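Local coordinates for putative ABC transporter subunit, substrate-binding component (Rhodopseudomonas palustris, PDB 4EVS), which binds 4-hydroxybenzoate as the solute-binding component of an ABC transporter, and probably delivers such lignin-derived benzoates for uptake, at residues E71-L79 against I295-Q306; V315-P326 against I329-S339. One frame throughout, in Å; residues are numbered along the deposited sequence. Where two conformers were deposited one is given.

Contact 1. Residues E71-L79 against I295-Q306; sequences EKVQYIAGL and IYKMIEATGGKQ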
loop_
_atom_site.group_PDB
_atom_site.type_symbol
_atom_site.label_atom_id
_atom_site.label_comp_id
_atom_site.label_asym_id
_atom_site.label_seq_id
_atom_site.Cartn_x
_atom_site.Cartn_y
_atom_site.Cartn_z
ATOM N N GLU A 71 -21.408 -14.005 -9.641
ATOM C CA GLU A 71 -21.904 -13.024 -8.684
ATOM C C GLU A 71 -22.520 -11.796 -9.334
ATOM O O GLU A 71 -23.304 -11.113 -8.705
ATOM C CB GLU A 71 -20.821 -12.587 -7.709
ATOM C CG GLU A 71 -20.393 -13.686 -6.834
ATOM C CD GLU A 71 -21.420 -14.000 -5.762
ATOM O OE1 GLU A 71 -22.158 -13.083 -5.321
ATOM O OE2 GLU A 71 -21.450 -15.160 -5.347
ATOM N N LYS A 72 -22.181 -11.539 -10.589
ATOM C CA LYS A 72 -22.619 -10.356 -11.343
ATOM C C LYS A 72 -22.346 -9.061 -10.574
ATOM O O LYS A 72 -23.216 -8.201 -10.418
ATOM C CB LYS A 72 -24.074 -10.497 -11.710
ATOM C CG LYS A 72 -24.345 -11.731 -12.583
ATOM C CD LYS A 72 -25.829 -11.787 -13.011
ATOM C CE LYS A 72 -26.158 -13.045 -13.786
ATOM N NZ LYS A 72 -27.543 -13.004 -14.348
ATOM N N VAL A 73 -21.116 -8.934 -10.068
ATOM C CA VAL A 73 -20.680 -7.677 -9.417
ATOM C C VAL A 73 -20.651 -6.499 -10.418
ATOM O O VAL A 73 -20.441 -6.687 -11.628
ATOM C CB VAL A 73 -19.280 -7.796 -8.743
ATOM C CG1 VAL A 73 -19.269 -8.961 -7.693
ATOM C CG2 VAL A 73 -18.153 -7.909 -9.791
ATOM N N GLN A 74 -20.883 -5.301 -9.889
ATOM C CA GLN A 74 -20.712 -4.054 -10.609
ATOM C C GLN A 74 -19.341 -3.428 -10.395
ATOM O O GLN A 74 -18.926 -2.638 -11.221
ATOM C CB GLN A 74 -21.791 -3.017 -10.224
ATOM C CG GLN A 74 -23.120 -3.195 -10.883
ATOM C CD GLN A 74 -23.978 -1.945 -10.783
ATOM O OE1 GLN A 74 -23.486 -0.850 -10.628
ATOM N NE2 GLN A 74 -25.259 -2.112 -10.926
ATOM N N TYR A 75 -18.637 -3.800 -9.317
ATOM C CA TYR A 75 -17.331 -3.255 -8.961
ATOM C C TYR A 75 -16.493 -4.366 -8.385
ATOM O O TYR A 75 -17.018 -5.274 -7.728
ATOM C CB TYR A 75 -17.455 -2.104 -7.926
ATOM C CG TYR A 75 -18.343 -0.985 -8.414
ATOM C CD1 TYR A 75 -19.717 -1.000 -8.199
ATOM C CD2 TYR A 75 -17.808 0.090 -9.137
ATOM C CE1 TYR A 75 -20.526 -0.004 -8.714
ATOM C CE2 TYR A 75 -18.637 1.109 -9.638
ATOM C CZ TYR A 75 -19.980 1.036 -9.437
ATOM O OH TYR A 75 -20.754 2.034 -10.004
ATOM N N ILE A 76 -15.189 -4.283 -8.660
ATOM C CA ILE A 76 -14.175 -5.104 -8.016
ATOM C C ILE A 76 -13.278 -4.179 -7.211
ATOM O O ILE A 76 -12.972 -3.056 -7.650
ATOM C CB ILE A 76 -13.313 -5.865 -9.062
ATOM C CG1 ILE A 76 -14.180 -6.958 -9.677
ATOM C CG2 ILE A 76 -12.053 -6.512 -8.459
ATOM C CD1 ILE A 76 -13.637 -7.617 -10.920
ATOM N N ALA A 77 -12.800 -4.651 -6.078
ATOM C CA ALA A 77 -11.871 -3.872 -5.270
ATOM C C ALA A 77 -10.865 -4.798 -4.634
ATOM O O ALA A 77 -11.093 -5.988 -4.463
ATOM C CB ALA A 77 -12.616 -3.079 -4.191
ATOM N N GLY A 78 -9.725 -4.241 -4.282
ATOM C CA GLY A 78 -8.738 -4.970 -3.519
ATOM C C GLY A 78 -7.425 -5.045 -4.243
ATOM O O GLY A 78 -6.877 -4.028 -4.718
ATOM N N LEU A 79 -6.938 -6.281 -4.321
ATOM C CA LEU A 79 -5.696 -6.685 -4.988
ATOM C C LEU A 79 -4.462 -6.248 -4.224
ATOM O O LEU A 79 -3.938 -5.128 -4.387
ATOM C CB LEU A 79 -5.662 -6.207 -6.439
ATOM C CG LEU A 79 -6.692 -6.824 -7.386
ATOM C CD1 LEU A 79 -6.523 -8.386 -7.494
ATOM C CD2 LEU A 79 -8.187 -6.476 -7.128
ATOM N N ILE A 295 -16.462 4.009 -4.196
ATOM C CA ILE A 295 -17.501 3.125 -4.723
ATOM C C ILE A 295 -18.872 3.715 -4.429
ATOM O O ILE A 295 -19.730 3.728 -5.298
ATOM C CB ILE A 295 -17.377 1.708 -4.126
ATOM C CG1 ILE A 295 -16.101 1.068 -4.674
ATOM C CG2 ILE A 295 -18.626 0.828 -4.480
ATOM C CD1 ILE A 295 -15.647 -0.204 -3.973
ATOM N N TYR A 296 -19.072 4.227 -3.210
ATOM C CA TYR A 296 -20.356 4.868 -2.923
ATOM C C TYR A 296 -20.626 6.053 -3.872
ATOM O O TYR A 296 -21.766 6.235 -4.335
ATOM C CB TYR A 296 -20.496 5.259 -1.465
ATOM C CG TYR A 296 -20.908 4.119 -0.542
ATOM C CD1 TYR A 296 -20.374 2.832 -0.675
ATOM C CD2 TYR A 296 -21.806 4.334 0.502
ATOM C CE1 TYR A 296 -20.753 1.816 0.186
ATOM C CE2 TYR A 296 -22.182 3.328 1.364
ATOM C CZ TYR A 296 -21.666 2.072 1.211
ATOM O OH TYR A 296 -21.998 1.078 2.086
ATOM N N LYS A 297 -19.604 6.870 -4.114
ATOM C CA LYS A 297 -19.724 8.003 -5.020
ATOM C C LYS A 297 -20.058 7.562 -6.457
ATOM O O LYS A 297 -20.881 8.177 -7.140
ATOM C CB LYS A 297 -18.444 8.813 -4.991
ATOM C CG LYS A 297 -18.414 9.993 -5.938
ATOM C CD LYS A 297 -19.396 11.068 -5.561
ATOM C CE LYS A 297 -19.165 12.364 -6.385
ATOM N NZ LYS A 297 -19.588 13.544 -5.593
HETATM N N MSE A 298 -19.403 6.496 -6.916
HETATM C CA MSE A 298 -19.696 5.945 -8.246
HETATM C C MSE A 298 -21.115 5.450 -8.371
HETATM O O MSE A 298 -21.761 5.700 -9.373
HETATM C CB MSE A 298 -18.683 4.867 -8.618
HETATM C CG MSE A 298 -17.308 5.454 -8.820
HETATM SE SE MSE A 298 -16.028 4.215 -9.626
HETATM C CE MSE A 298 -15.898 3.065 -8.216
ATOM N N ILE A 299 -21.621 4.797 -7.321
ATOM C CA ILE A 299 -23.016 4.310 -7.351
ATOM C C ILE A 299 -23.975 5.486 -7.337
ATOM O O ILE A 299 -24.986 5.475 -8.031
ATOM C CB ILE A 299 -23.275 3.340 -6.184
ATOM C CG1 ILE A 299 -22.409 2.063 -6.325
ATOM C CG2 ILE A 299 -24.743 3.021 -6.070
ATOM C CD1 ILE A 299 -22.361 1.150 -5.114
ATOM N N GLU A 300 -23.662 6.516 -6.554
ATOM C CA GLU A 300 -24.488 7.721 -6.500
ATOM C C GLU A 300 -24.576 8.376 -7.862
ATOM O O GLU A 300 -25.662 8.753 -8.354
ATOM C CB GLU A 300 -23.864 8.675 -5.478
ATOM C CG GLU A 300 -24.365 10.107 -5.490
ATOM C CD GLU A 300 -25.760 10.208 -5.029
ATOM O OE1 GLU A 300 -26.233 9.257 -4.349
ATOM O OE2 GLU A 300 -26.405 11.254 -5.335
ATOM N N ALA A 301 -23.423 8.503 -8.496
ATOM C CA ALA A 301 -23.322 9.214 -9.763
ATOM C C ALA A 301 -24.027 8.519 -10.907
ATOM O O ALA A 301 -24.557 9.177 -11.814
ATOM C CB ALA A 301 -21.856 9.392 -10.102
ATOM N N THR A 302 -24.052 7.192 -10.854
ATOM C CA THR A 302 -24.711 6.366 -11.870
ATOM C C THR A 302 -26.136 5.970 -11.500
ATOM O O THR A 302 -26.803 5.274 -12.280
ATOM C CB THR A 302 -23.918 5.049 -12.100
ATOM O OG1 THR A 302 -23.865 4.316 -10.872
ATOM C CG2 THR A 302 -22.471 5.322 -12.575
ATOM N N GLY A 303 -26.610 6.339 -10.305
ATOM C CA GLY A 303 -27.951 5.918 -9.895
ATOM C C GLY A 303 -28.050 4.414 -9.742
ATOM O O GLY A 303 -29.139 3.831 -9.856
ATOM N N GLY A 304 -26.932 3.763 -9.469
ATOM C CA GLY A 304 -26.945 2.325 -9.293
ATOM C C GLY A 304 -26.917 1.557 -10.601
ATOM O O GLY A 304 -26.944 0.340 -10.595
ATOM N N LYS A 305 -26.830 2.270 -11.720
ATOM C CA LYS A 305 -26.782 1.635 -13.028
ATOM C C LYS A 305 -25.356 1.244 -13.332
ATOM O O LYS A 305 -24.388 1.928 -12.928
ATOM C CB LYS A 305 -27.313 2.567 -14.108
ATOM C CG LYS A 305 -28.818 2.854 -13.931
ATOM C CD LYS A 305 -29.431 3.612 -15.121
ATOM C CE LYS A 305 -30.884 4.025 -14.870
ATOM N NZ LYS A 305 -31.449 4.804 -16.028
ATOM N N GLN A 306 -25.203 0.126 -14.026
ATOM C CA GLN A 306 -23.862 -0.302 -14.441
ATOM C C GLN A 306 -23.444 0.572 -15.607
ATOM O O GLN A 306 -23.960 0.414 -16.720
ATOM C CB GLN A 306 -23.903 -1.771 -14.845
ATOM C CG GLN A 306 -22.532 -2.343 -15.149
ATOM C CD GLN A 306 -22.524 -3.874 -15.055
ATOM O OE1 GLN A 306 -23.554 -4.491 -14.784
ATOM N NE2 GLN A 306 -21.384 -4.478 -15.283
HETATM O O HOH W 1 -23.467 1.667 -10.012
#
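Tyr75 and Ala77 pack against Ile295, Met298 and Ile299 where strand 75-78 lies on the end of helix 283-302, a buried helix-on-sheet contact with a polar cluster at the helix C-terminal end. The strand and helical residues 295-302 run nearly antiparallel, their axes 11.0 Å apart at closest. With CG anti to its carbonyl carbon (chi1 -57°), Tyr75 sends its ring among the helical side chains: the methyl CE of Met298, a selenomethionine, lies 3.7 Å from Tyr75 CD2, and Ile299 CG1 3.7 Å from Tyr75 CE1. Its selenium oblique to the ring, Met298 makes a Met-aromatic contact. Ile295 CG2 also approaches obliquely, 4.3 Å from Tyr75 CD1, and Ile295 CD1 touches the small Ala77 CB. This is the layering of a periplasmic binding protein lobe, helices flanking a central sheet; Ile295 also reaches Val8 and Ile299 Ile6, both on strand 5-12. Tyrosine suits the place because its hydroxyl donates to a bound water, which donates to Gln74 OE1 and Thr302 OG1. Thr302 OG1 in turn donates to Met298 O. A Schellman motif at Gly303 overlaps a type I' turn, Thr302 to Lys305, that presents Gly304 O to Gln74 NE2, a nearly straight 3.0 Å bond (170°), though NE2 stands above the Gly304 carbonyl plane.

Contact 2. Residues V315-P326 against I329-S339; sequences VKDMKWTSPRGP and IDPTTRHITQS
Apolar contact between the segments centres on Ile329, Trp320 and Ile336. Ile329 CD1 meets the edge of the indole, 3.9 Å from Trp320 CH2, and Ile336 CD1 comes equally close to Trp320 CZ2. A chi1 of 74° sets the Trp320 side chain between its backbone N and carbonyl carbon, where the broad ring spans both isoleucines; Asp290 takes its NE1. At the far end Pro331 packs its ring on Asp317 CB. Backbone pairing comes next: Ile329 N donates to Met318 O at 2.8 Å, and Asp317 CA makes a CA-H...O contact with Ile329 O. These continue the first of two successive beta hairpins, 319-322 with 325-330; the second pairs 325-330 with 335-348, Asp330 N donating to His335 O. Among polar side chains, Arg324 NH1 gives a 2.7 Å bond to Gln338 OE1, meeting a lone pair in the carbonyl plane, while Ile336 CD1 lies over one guanidinium face. Ser322 OG accepts from both Arg324 N, as an ST turn, and Arg324 NE, fixing the guanidinium's rotation; NH2 forms a salt bridge with Asp290 and bonds Thr119 O. Arginine suits this buried place because its N-H groups serve separate acceptors. A water bridges Pro326 O and Ser339 N.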
loop_
_atom_site.group_PDB
_atom_site.type_symbol
_atom_site.label_atom_id
_atom_site.label_comp_id
_atom_site.label_asym_id
_atom_site.label_seq_id
_atom_site.Cartn_x
_atom_site.Cartn_y
_atom_site.Cartn_z
ATOM N N VAL A 315 -15.266 10.297 -10.044
ATOM C CA VAL A 315 -14.208 10.258 -9.002
ATOM C C VAL A 315 -12.855 10.690 -9.459
ATOM O O VAL A 315 -11.975 10.871 -8.620
ATOM C CB VAL A 315 -14.097 8.870 -8.331
ATOM C CG1 VAL A 315 -15.400 8.547 -7.599
ATOM C CG2 VAL A 315 -13.767 7.748 -9.330
ATOM N N LYS A 316 -12.644 10.830 -10.776
ATOM C CA LYS A 316 -11.245 10.892 -11.258
ATOM C C LYS A 316 -10.532 12.193 -10.952
ATOM O O LYS A 316 -9.307 12.258 -11.122
ATOM C CB LYS A 316 -11.140 10.576 -12.745
ATOM C CG LYS A 316 -11.750 11.575 -13.651
ATOM C CD LYS A 316 -11.471 11.143 -15.108
ATOM C CE LYS A 316 -12.359 11.891 -16.115
ATOM N NZ LYS A 316 -11.712 13.046 -16.797
ATOM N N ASP A 317 -11.232 13.219 -10.473
ATOM C CA ASP A 317 -10.533 14.370 -9.883
ATOM C C ASP A 317 -11.077 14.822 -8.533
ATOM O O ASP A 317 -10.931 15.983 -8.141
ATOM C CB ASP A 317 -10.318 15.564 -10.872
ATOM C CG ASP A 317 -11.563 16.348 -11.169
ATOM O OD1 ASP A 317 -12.665 15.970 -10.697
ATOM O OD2 ASP A 317 -11.424 17.383 -11.909
HETATM N N MSE A 318 -11.690 13.884 -7.804
HETATM C CA MSE A 318 -12.248 14.199 -6.484
HETATM C C MSE A 318 -11.151 14.523 -5.452
HETATM O O MSE A 318 -10.040 13.989 -5.495
HETATM C CB MSE A 318 -13.082 13.039 -5.984
HETATM C CG MSE A 318 -13.960 13.325 -4.805
HETATM SE SE MSE A 318 -15.144 11.779 -4.558
HETATM C CE MSE A 318 -14.016 10.458 -5.363
ATOM N N LYS A 319 -11.484 15.432 -4.553
ATOM C CA LYS A 319 -10.656 15.828 -3.427
ATOM C C LYS A 319 -11.452 15.617 -2.144
ATOM O O LYS A 319 -12.660 15.931 -2.084
ATOM C CB LYS A 319 -10.266 17.303 -3.513
ATOM C CG LYS A 319 -9.545 17.685 -4.773
ATOM C CD LYS A 319 -8.954 19.111 -4.772
ATOM C CE LYS A 319 -7.940 19.247 -5.949
ATOM N NZ LYS A 319 -6.872 20.316 -5.807
ATOM N N TRP A 320 -10.788 15.134 -1.100
ATOM C CA TRP A 320 -11.425 14.907 0.188
ATOM C C TRP A 320 -10.363 14.788 1.288
ATOM O O TRP A 320 -9.147 14.843 1.027
ATOM C CB TRP A 320 -12.381 13.669 0.119
ATOM C CG TRP A 320 -11.686 12.320 0.086
ATOM C CD1 TRP A 320 -11.550 11.447 1.120
ATOM C CD2 TRP A 320 -11.111 11.669 -1.062
ATOM N NE1 TRP A 320 -10.908 10.298 0.707
ATOM C CE2 TRP A 320 -10.590 10.430 -0.624
ATOM C CE3 TRP A 320 -10.924 12.047 -2.398
ATOM C CZ2 TRP A 320 -9.959 9.544 -1.482
ATOM C CZ3 TRP A 320 -10.244 11.168 -3.261
ATOM C CH2 TRP A 320 -9.785 9.917 -2.788
ATOM N N THR A 321 -10.794 14.624 2.524
ATOM C CA THR A 321 -9.889 14.401 3.626
ATOM C C THR A 321 -10.022 12.954 4.069
ATOM O O THR A 321 -11.069 12.511 4.508
ATOM C CB THR A 321 -10.176 15.360 4.791
ATOM O OG1 THR A 321 -10.078 16.713 4.301
ATOM C CG2 THR A 321 -9.131 15.137 5.916
ATOM N N SER A 322 -8.934 12.214 3.938
ATOM C CA SER A 322 -8.824 10.828 4.367
ATOM C C SER A 322 -8.326 10.763 5.798
ATOM O O SER A 322 -7.708 11.700 6.280
ATOM C CB SER A 322 -7.812 10.145 3.450
ATOM O OG SER A 322 -7.396 8.861 3.900
ATOM N N PRO A 323 -8.586 9.647 6.496
ATOM C CA PRO A 323 -7.874 9.439 7.787
ATOM C C PRO A 323 -6.362 9.688 7.678
ATOM O O PRO A 323 -5.702 10.030 8.664
ATOM C CB PRO A 323 -8.232 7.979 8.172
ATOM C CG PRO A 323 -9.612 7.802 7.519
ATOM C CD PRO A 323 -9.484 8.510 6.180
ATOM N N ARG A 324 -5.791 9.454 6.494
ATOM C CA ARG A 324 -4.343 9.570 6.329
ATOM C C ARG A 324 -3.841 11.007 6.164
ATOM O O ARG A 324 -2.657 11.256 6.294
ATOM C CB ARG A 324 -3.883 8.764 5.118
ATOM C CG ARG A 324 -4.127 9.447 3.773
ATOM C CD ARG A 324 -3.869 8.505 2.583
ATOM N NE ARG A 324 -5.028 7.630 2.389
ATOM C CZ ARG A 324 -5.082 6.665 1.471
ATOM N NH1 ARG A 324 -4.013 6.403 0.703
ATOM N NH2 ARG A 324 -6.192 5.917 1.368
ATOM N N GLY A 325 -4.749 11.917 5.834
ATOM C CA GLY A 325 -4.387 13.274 5.423
ATOM C C GLY A 325 -5.262 13.748 4.266
ATOM O O GLY A 325 -6.107 13.001 3.774
ATOM N N PRO A 326 -5.011 14.964 3.762
ATOM C CA PRO A 326 -5.714 15.460 2.574
ATOM C C PRO A 326 -5.278 14.622 1.339
ATOM O O PRO A 326 -4.117 14.285 1.196
ATOM C CB PRO A 326 -5.250 16.905 2.466
ATOM C CG PRO A 326 -3.915 16.921 3.161
ATOM C CD PRO A 326 -3.947 15.875 4.218
ATOM N N ILE A 329 -7.737 12.490 -6.237
ATOM C CA ILE A 329 -7.358 11.662 -7.401
ATOM C C ILE A 329 -6.803 12.581 -8.487
ATOM O O ILE A 329 -7.403 13.616 -8.784
ATOM C CB ILE A 329 -8.536 10.859 -7.945
ATOM C CG1 ILE A 329 -9.124 9.962 -6.843
ATOM C CG2 ILE A 329 -8.122 9.983 -9.143
ATOM C CD1 ILE A 329 -8.120 8.984 -6.196
ATOM N N ASP A 330 -5.630 12.239 -9.040
ATOM C CA ASP A 330 -5.061 12.931 -10.192
ATOM C C ASP A 330 -5.690 12.374 -11.451
ATOM O O ASP A 330 -5.539 11.177 -11.734
ATOM C CB ASP A 330 -3.546 12.643 -10.170
ATOM C CG ASP A 330 -2.778 13.230 -11.369
ATOM O OD1 ASP A 330 -3.453 13.681 -12.317
ATOM O OD2 ASP A 330 -1.495 13.172 -11.362
ATOM N N PRO A 331 -6.451 13.188 -12.207
ATOM C CA PRO A 331 -7.135 12.588 -13.378
ATOM C C PRO A 331 -6.228 12.048 -14.461
ATOM O O PRO A 331 -6.668 11.263 -15.283
ATOM C CB PRO A 331 -8.024 13.725 -13.909
ATOM C CG PRO A 331 -7.372 14.960 -13.380
ATOM C CD PRO A 331 -6.809 14.596 -12.028
ATOM N N THR A 332 -4.982 12.499 -14.478
ATOM C CA THR A 332 -4.036 12.064 -15.523
ATOM C C THR A 332 -3.573 10.635 -15.279
ATOM O O THR A 332 -3.146 9.965 -16.226
ATOM C CB THR A 332 -2.783 13.017 -15.692
ATOM O OG1 THR A 332 -1.927 12.914 -14.546
ATOM C CG2 THR A 332 -3.167 14.487 -15.952
ATOM N N THR A 333 -3.635 10.168 -14.034
ATOM C CA THR A 333 -3.207 8.812 -13.690
ATOM C C THR A 333 -4.242 7.944 -12.972
ATOM O O THR A 333 -4.074 6.719 -12.889
ATOM C CB THR A 333 -1.999 8.902 -12.735
ATOM O OG1 THR A 333 -2.425 9.571 -11.553
ATOM C CG2 THR A 333 -0.814 9.659 -13.343
ATOM N N ARG A 334 -5.312 8.568 -12.480
ATOM C CA ARG A 334 -6.342 7.886 -11.661
ATOM C C ARG A 334 -5.756 7.270 -10.374
ATOM O O ARG A 334 -6.264 6.273 -9.821
ATOM C CB ARG A 334 -7.137 6.892 -12.476
ATOM C CG ARG A 334 -8.172 7.587 -13.331
ATOM C CD ARG A 334 -8.750 6.716 -14.432
ATOM N NE ARG A 334 -7.807 6.458 -15.511
ATOM C CZ ARG A 334 -7.099 5.333 -15.669
ATOM N NH1 ARG A 334 -7.213 4.321 -14.830
ATOM N NH2 ARG A 334 -6.283 5.216 -16.700
ATOM N N HIS A 335 -4.668 7.876 -9.917
ATOM C CA HIS A 335 -3.990 7.508 -8.692
ATOM C C HIS A 335 -4.185 8.602 -7.611
ATOM O O HIS A 335 -4.269 9.811 -7.927
ATOM C CB HIS A 335 -2.466 7.319 -8.925
ATOM C CG HIS A 335 -1.786 6.868 -7.691
ATOM N ND1 HIS A 335 -2.055 5.652 -7.113
ATOM C CD2 HIS A 335 -0.964 7.532 -6.831
ATOM C CE1 HIS A 335 -1.408 5.566 -5.961
ATOM N NE2 HIS A 335 -0.757 6.708 -5.751
ATOM N N ILE A 336 -4.220 8.176 -6.345
ATOM C CA ILE A 336 -4.380 9.071 -5.221
ATOM C C ILE A 336 -3.148 9.890 -4.893
ATOM O O ILE A 336 -2.049 9.362 -4.597
ATOM C CB ILE A 336 -4.909 8.263 -3.973
ATOM C CG1 ILE A 336 -5.354 9.191 -2.851
ATOM C CG2 ILE A 336 -3.853 7.211 -3.505
ATOM C CD1 ILE A 336 -6.182 8.487 -1.785
ATOM N N THR A 337 -3.276 11.201 -5.032
ATOM C CA THR A 337 -2.260 12.160 -4.607
ATOM C C THR A 337 -2.423 12.376 -3.105
ATOM O O THR A 337 -3.532 12.451 -2.605
ATOM C CB THR A 337 -2.448 13.489 -5.337
ATOM O OG1 THR A 337 -2.111 13.320 -6.721
ATOM C CG2 THR A 337 -1.593 14.599 -4.666
ATOM N N GLN A 338 -1.325 12.393 -2.362
ATOM C CA GLN A 338 -1.374 12.365 -0.923
ATOM C C GLN A 338 -0.050 12.812 -0.347
ATOM O O GLN A 338 0.980 12.812 -1.046
ATOM C CB GLN A 338 -1.714 10.954 -0.448
ATOM C CG GLN A 338 -0.680 9.884 -0.852
ATOM C CD GLN A 338 -1.251 8.480 -0.643
ATOM O OE1 GLN A 338 -2.161 8.292 0.197
ATOM N NE2 GLN A 338 -0.707 7.470 -1.380
ATOM N N SER A 339 -0.055 13.173 0.927
ATOM C CA SER A 339 1.208 13.366 1.618
ATOM C C SER A 339 1.942 12.033 1.772
ATOM O O SER A 339 1.346 10.973 1.912
ATOM C CB SER A 339 1.009 13.949 3.005
ATOM O OG SER A 339 0.405 15.232 2.938
HETATM O O HOH W 2 -2.267 13.058 2.853
#

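Overall arrangement
From the N terminus, the chain lays down strand 75-78 of the first sheet; 215 residues, including the strands 141-147 to 250-253 of the other sheet, separate segment 71-79 from 295-306, the last turns of helix 283-302 and the loop after it, which close contact 1. That contact is therefore a long-range closure, bringing a late helix back onto an early strand. Contact 2 follows in series, neither nested in contact 1 nor crossing it: only two residues separate its segments, and it folds neighbouring strands onto one another. Helix 308-315 links them, and Val315 opens contact 2. The contacts, with centres about 18 Å apart, meet directly where Lys297 and Met298 pack on Val315, so the helix of contact 1 also borders the start of the hairpins.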